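Local coordinates for protein dehalogenase (PDB 6A41) that probably acts as a dehalogenating oxidoreductase of the short-chain dehydrogenase/reductase type, built on a Rossmann fold, at residues 1-15 with 25-39. Numbering follows the deposited sequence.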
loop_
_atom_site.group_PDB
_atom_site.type_symbol
_atom_site.label_atom_id
_atom_site.label_comp_id
_atom_site.label_asym_id
_atom_site.label_seq_id
_atom_site.Cartn_x
_atom_site.Cartn_y
_atom_site.Cartn_z
HETATM N N MSE A 1 14.060 -31.187 -3.040
HETATM C CA MSE A 1 14.774 -30.453 -1.976
HETATM C C MSE A 1 14.933 -28.995 -2.393
HETATM O O MSE A 1 15.962 -28.681 -2.937
HETATM C CB MSE A 1 16.086 -31.254 -1.803
HETATM C CG MSE A 1 15.864 -32.724 -1.397
HETATM SE SE MSE A 1 15.028 -32.641 0.434
HETATM C CE MSE A 1 16.312 -33.848 1.416
ATOM N N LEU A 2 13.981 -28.106 -2.099
ATOM C CA LEU A 2 14.035 -26.681 -2.568
ATOM C C LEU A 2 15.231 -25.878 -2.020
ATOM O O LEU A 2 15.615 -24.924 -2.640
ATOM C CB LEU A 2 12.812 -25.828 -2.218
ATOM C CG LEU A 2 11.496 -25.954 -3.018
ATOM C CD1 LEU A 2 10.867 -24.544 -3.065
ATOM C CD2 LEU A 2 11.669 -26.603 -4.398
ATOM N N LEU A 3 15.799 -26.265 -0.906
ATOM C CA LEU A 3 16.912 -25.477 -0.323
ATOM C C LEU A 3 18.163 -26.447 -0.228
ATOM O O LEU A 3 19.036 -26.266 0.589
ATOM C CB LEU A 3 16.462 -24.961 1.089
ATOM C CG LEU A 3 15.349 -23.947 1.152
ATOM C CD1 LEU A 3 15.025 -23.707 2.633
ATOM C CD2 LEU A 3 15.858 -22.705 0.444
ATOM N N LYS A 4 18.195 -27.431 -1.127
ATOM C CA LYS A 4 19.329 -28.373 -1.202
ATOM C C LYS A 4 20.629 -27.486 -1.270
ATOM O O LYS A 4 20.685 -26.558 -2.040
ATOM C CB LYS A 4 19.166 -29.205 -2.509
ATOM C CG LYS A 4 20.272 -30.186 -2.782
ATOM C CD LYS A 4 20.123 -31.375 -1.876
ATOM C CE LYS A 4 21.275 -32.380 -2.080
ATOM N NZ LYS A 4 21.752 -32.784 -0.712
ATOM N N ASP A 5 21.568 -27.763 -0.403
ATOM C CA ASP A 5 22.917 -27.183 -0.416
ATOM C C ASP A 5 22.829 -25.664 -0.121
ATOM O O ASP A 5 23.576 -24.909 -0.728
ATOM C CB ASP A 5 23.593 -27.418 -1.788
ATOM C CG ASP A 5 23.879 -28.953 -2.055
ATOM O OD1 ASP A 5 24.175 -29.714 -1.145
ATOM O OD2 ASP A 5 23.718 -29.382 -3.198
ATOM N N ARG A 6 21.789 -25.184 0.600
ATOM C CA ARG A 6 21.790 -23.759 0.977
ATOM C C ARG A 6 22.101 -23.679 2.455
ATOM O O ARG A 6 21.475 -24.410 3.223
ATOM C CB ARG A 6 20.433 -23.075 0.675
ATOM C CG ARG A 6 20.063 -22.992 -0.806
ATOM C CD ARG A 6 21.035 -22.061 -1.550
ATOM N NE ARG A 6 20.844 -22.173 -3.003
ATOM C CZ ARG A 6 21.608 -22.881 -3.832
ATOM N NH1 ARG A 6 22.636 -23.599 -3.402
ATOM N NH2 ARG A 6 21.309 -22.908 -5.123
ATOM N N VAL A 7 22.992 -22.784 2.833
ATOM C CA VAL A 7 23.354 -22.529 4.229
ATOM C C VAL A 7 22.485 -21.352 4.704
ATOM O O VAL A 7 22.608 -20.211 4.122
ATOM C CB VAL A 7 24.883 -22.155 4.381
ATOM C CG1 VAL A 7 25.210 -21.828 5.824
ATOM C CG2 VAL A 7 25.732 -23.306 3.844
ATOM N N ILE A 8 21.624 -21.636 5.696
ATOM C CA ILE A 8 20.682 -20.657 6.213
ATOM C C ILE A 8 21.052 -20.349 7.663
ATOM O O ILE A 8 21.069 -21.264 8.474
ATOM C CB ILE A 8 19.282 -21.205 6.127
ATOM C CG1 ILE A 8 19.039 -21.429 4.639
ATOM C CG2 ILE A 8 18.268 -20.216 6.663
ATOM C CD1 ILE A 8 17.722 -21.874 4.296
ATOM N N LEU A 9 21.279 -19.090 8.000
ATOM C CA LEU A 9 21.530 -18.735 9.386
ATOM C C LEU A 9 20.258 -18.135 9.950
ATOM O O LEU A 9 19.747 -17.153 9.398
ATOM C CB LEU A 9 22.612 -17.629 9.337
ATOM C CG LEU A 9 22.842 -16.949 10.646
ATOM C CD1 LEU A 9 23.210 -17.997 11.683
ATOM C CD2 LEU A 9 23.938 -15.846 10.438
ATOM N N ILE A 10 19.718 -18.664 11.029
ATOM C CA ILE A 10 18.517 -18.170 11.616
ATOM C C ILE A 10 18.919 -17.580 13.009
ATOM O O ILE A 10 19.604 -18.228 13.796
ATOM C CB ILE A 10 17.509 -19.270 11.872
ATOM C CG1 ILE A 10 17.179 -20.086 10.574
ATOM C CG2 ILE A 10 16.196 -18.695 12.467
ATOM C CD1 ILE A 10 16.369 -21.353 10.789
ATOM N N THR A 11 18.566 -16.352 13.274
ATOM C CA THR A 11 18.838 -15.737 14.541
ATOM C C THR A 11 17.727 -15.983 15.562
ATOM O O THR A 11 16.600 -16.333 15.257
ATOM C CB THR A 11 19.044 -14.216 14.422
ATOM O OG1 THR A 11 17.843 -13.585 13.935
ATOM C CG2 THR A 11 20.141 -13.938 13.434
ATOM N N ASN A 12 18.072 -15.763 16.818
ATOM C CA ASN A 12 17.145 -15.876 17.953
ATOM C C ASN A 12 16.220 -17.057 17.809
ATOM O O ASN A 12 14.969 -16.960 17.979
ATOM C CB ASN A 12 16.436 -14.548 18.108
ATOM C CG ASN A 12 17.364 -13.358 18.231
ATOM O OD1 ASN A 12 18.158 -13.265 19.187
ATOM N ND2 ASN A 12 17.357 -12.496 17.258
ATOM N N VAL A 13 16.803 -18.220 17.534
ATOM C CA VAL A 13 16.014 -19.340 17.066
ATOM C C VAL A 13 15.002 -19.900 18.062
ATOM O O VAL A 13 14.017 -20.581 17.653
ATOM C CB VAL A 13 16.910 -20.493 16.569
ATOM C CG1 VAL A 13 17.448 -21.351 17.687
ATOM C CG2 VAL A 13 16.233 -21.341 15.530
ATOM N N GLU A 14 15.205 -19.613 19.333
ATOM C CA GLU A 14 14.251 -19.960 20.332
ATOM C C GLU A 14 13.069 -19.068 20.383
ATOM O O GLU A 14 12.144 -19.415 21.063
ATOM C CB GLU A 14 14.900 -20.098 21.778
ATOM C CG GLU A 14 15.891 -21.206 21.859
ATOM C CD GLU A 14 15.252 -22.542 21.561
ATOM O OE1 GLU A 14 14.264 -22.937 22.237
ATOM O OE2 GLU A 14 15.730 -23.253 20.651
ATOM N N LYS A 15 13.025 -17.976 19.650
ATOM C CA LYS A 15 11.860 -17.093 19.626
ATOM C C LYS A 15 11.135 -17.225 18.312
ATOM O O LYS A 15 11.699 -17.681 17.310
ATOM C CB LYS A 15 12.319 -15.640 19.689
ATOM C CG LYS A 15 12.824 -15.294 21.081
ATOM C CD LYS A 15 13.467 -13.944 21.062
ATOM C CE LYS A 15 12.594 -12.847 21.571
ATOM N NZ LYS A 15 12.080 -12.993 22.951
ATOM N N ALA A 25 13.206 -25.766 6.786
ATOM C CA ALA A 25 14.444 -25.628 6.030
ATOM C C ALA A 25 15.141 -27.018 5.958
ATOM O O ALA A 25 15.629 -27.447 4.929
ATOM C CB ALA A 25 15.321 -24.623 6.715
ATOM N N LEU A 26 15.146 -27.744 7.088
ATOM C CA LEU A 26 15.817 -29.061 7.140
ATOM C C LEU A 26 15.087 -30.058 6.248
ATOM O O LEU A 26 15.683 -30.821 5.543
ATOM C CB LEU A 26 15.926 -29.530 8.597
ATOM C CG LEU A 26 16.896 -28.901 9.535
ATOM C CD1 LEU A 26 16.709 -29.540 10.895
ATOM C CD2 LEU A 26 18.317 -29.110 9.083
ATOM N N ALA A 27 13.758 -29.994 6.239
ATOM C CA ALA A 27 12.912 -30.894 5.424
ATOM C C ALA A 27 13.119 -30.568 3.979
ATOM O O ALA A 27 12.974 -31.408 3.127
ATOM C CB ALA A 27 11.419 -30.687 5.788
ATOM N N GLN A 28 13.469 -29.331 3.659
ATOM C CA GLN A 28 13.719 -28.932 2.256
ATOM C C GLN A 28 15.208 -29.033 1.898
ATOM O O GLN A 28 15.662 -28.518 0.846
ATOM C CB GLN A 28 13.203 -27.537 2.023
ATOM C CG GLN A 28 11.663 -27.396 2.098
ATOM C CD GLN A 28 11.157 -25.989 1.653
ATOM O OE1 GLN A 28 11.961 -25.121 1.265
ATOM N NE2 GLN A 28 9.802 -25.722 1.760
ATOM N N GLY A 29 16.008 -29.675 2.762
ATOM C CA GLY A 29 17.378 -29.943 2.429
ATOM C C GLY A 29 18.443 -28.950 2.854
ATOM O O GLY A 29 19.654 -29.159 2.506
ATOM N N ALA A 30 18.063 -27.843 3.535
ATOM C CA ALA A 30 19.052 -26.879 3.944
ATOM C C ALA A 30 20.064 -27.352 4.997
ATOM O O ALA A 30 19.755 -28.242 5.792
ATOM C CB ALA A 30 18.389 -25.570 4.430
ATOM N N THR A 31 21.205 -26.663 5.023
ATOM C CA THR A 31 22.131 -26.688 6.182
ATOM C C THR A 31 21.748 -25.463 7.062
ATOM O O THR A 31 21.919 -24.325 6.655
ATOM C CB THR A 31 23.570 -26.536 5.692
ATOM O OG1 THR A 31 23.821 -27.585 4.772
ATOM C CG2 THR A 31 24.631 -26.521 6.825
ATOM N N VAL A 32 21.318 -25.712 8.267
ATOM C CA VAL A 32 20.860 -24.691 9.132
ATOM C C VAL A 32 21.905 -24.445 10.224
ATOM O O VAL A 32 22.343 -25.371 10.915
ATOM C CB VAL A 32 19.507 -25.091 9.760
ATOM C CG1 VAL A 32 19.094 -24.073 10.795
ATOM C CG2 VAL A 32 18.449 -25.262 8.652
ATOM N N LEU A 33 22.259 -23.183 10.379
ATOM C CA LEU A 33 23.044 -22.634 11.435
ATOM C C LEU A 33 22.159 -21.725 12.285
ATOM O O LEU A 33 21.408 -20.900 11.737
ATOM C CB LEU A 33 24.129 -21.755 10.860
ATOM C CG LEU A 33 25.034 -22.377 9.827
ATOM C CD1 LEU A 33 26.093 -21.417 9.417
ATOM C CD2 LEU A 33 25.550 -23.765 10.282
ATOM N N ALA A 34 22.215 -21.870 13.576
ATOM C CA ALA A 34 21.279 -21.170 14.444
ATOM C C ALA A 34 22.040 -20.430 15.504
ATOM O O ALA A 34 22.875 -21.035 16.190
ATOM C CB ALA A 34 20.296 -22.144 15.101
ATOM N N HIS A 35 21.659 -19.188 15.692
ATOM C CA HIS A 35 22.050 -18.337 16.825
ATOM C C HIS A 35 20.919 -18.275 17.868
ATOM O O HIS A 35 19.737 -18.325 17.525
ATOM C CB HIS A 35 22.370 -16.931 16.336
ATOM C CG HIS A 35 22.213 -15.878 17.390
ATOM N ND1 HIS A 35 21.026 -15.213 17.559
ATOM C CD2 HIS A 35 23.070 -15.390 18.338
ATOM C CE1 HIS A 35 21.135 -14.394 18.604
ATOM N NE2 HIS A 35 22.359 -14.475 19.097
ATOM N N ASP A 36 21.297 -18.188 19.131
ATOM C CA ASP A 36 20.368 -17.822 20.165
ATOM C C ASP A 36 21.185 -17.280 21.362
ATOM O O ASP A 36 22.222 -17.833 21.682
ATOM C CB ASP A 36 19.437 -19.003 20.575
ATOM C CG ASP A 36 18.267 -18.556 21.468
ATOM O OD1 ASP A 36 17.236 -18.057 20.868
ATOM O OD2 ASP A 36 18.406 -18.665 22.771
ATOM N N PRO A 37 20.640 -16.294 22.098
ATOM C CA PRO A 37 21.333 -15.899 23.320
ATOM C C PRO A 37 21.549 -16.994 24.300
ATOM O O PRO A 37 22.419 -16.882 25.121
ATOM C CB PRO A 37 20.373 -14.901 23.990
ATOM C CG PRO A 37 19.627 -14.395 22.861
ATOM C CD PRO A 37 19.430 -15.496 21.891
ATOM N N SER A 38 20.782 -18.045 24.270
ATOM C CA SER A 38 20.987 -19.160 25.186
ATOM C C SER A 38 22.082 -20.114 24.786
ATOM O O SER A 38 22.524 -20.864 25.596
ATOM C CB SER A 38 19.728 -19.949 25.380
ATOM O OG SER A 38 19.338 -20.734 24.292
ATOM N N PHE A 39 22.534 -20.055 23.540
ATOM C CA PHE A 39 23.497 -20.967 22.996
ATOM C C PHE A 39 24.977 -20.794 23.493
ATOM O O PHE A 39 25.834 -21.559 23.049
ATOM C CB PHE A 39 23.438 -21.011 21.463
ATOM C CG PHE A 39 22.183 -21.613 20.894
ATOM C CD1 PHE A 39 21.205 -22.208 21.689
ATOM C CD2 PHE A 39 21.956 -21.589 19.561
ATOM C CE1 PHE A 39 20.102 -22.786 21.169
ATOM C CE2 PHE A 39 20.798 -22.127 19.048
ATOM C CZ PHE A 39 19.911 -22.764 19.830
HETATM O O HOH W 1 22.199 -28.404 2.499
#
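The His35 ring presents its edge to residues 11-12: Asn12 N points at His35 ND1 from 3.1 Å in a nearly straight bond (172°) that uses ND1 as acceptor. The Asn12 amide runs alongside, its plane 82° from the imidazole, while Asn12 ND2 donates to Asn83 O. The Phe39 ring carries Asp36 CB over the centre of one face and Ala34 O at its edge; Val13 CG1 comes obliquely to Phe39 CZ at 3.6 Å. With chi1 at -169° the Asp36 carboxylate swings over to Glu14, whose N meets Asp36 OD1 at 3.0 Å from above the carboxylate plane. Asp36 OD2 takes Ser38 N, closing an Asx turn, and Ser38 OG, from opposite faces. With an alanine here both oxygens go, which is likely to leave Glu14 N, Ser38 N and Ser38 OG without their acceptors and the turn free to shift. Strands 7-10 and 31-34 run parallel in the Rossmann beta-alpha-beta unit, joined through helix 18-27 and paired by bonds such as Ile8 N to Thr31 O; their C-terminal ends probably border the dinucleotide site, as in short-chain dehydrogenases/reductases. Val7 CG1 meets Leu33 CD1 at 3.7 Å on one sheet face; on the other, Ile10 CD1 meets Val32 CG1. A Schellman motif with Gly29 at C-prime ends the helix, and Leu3 N bonds to Gln28 O at 2.9 Å. Gln28 OE1, buried against Leu3 CG, has no polar partner.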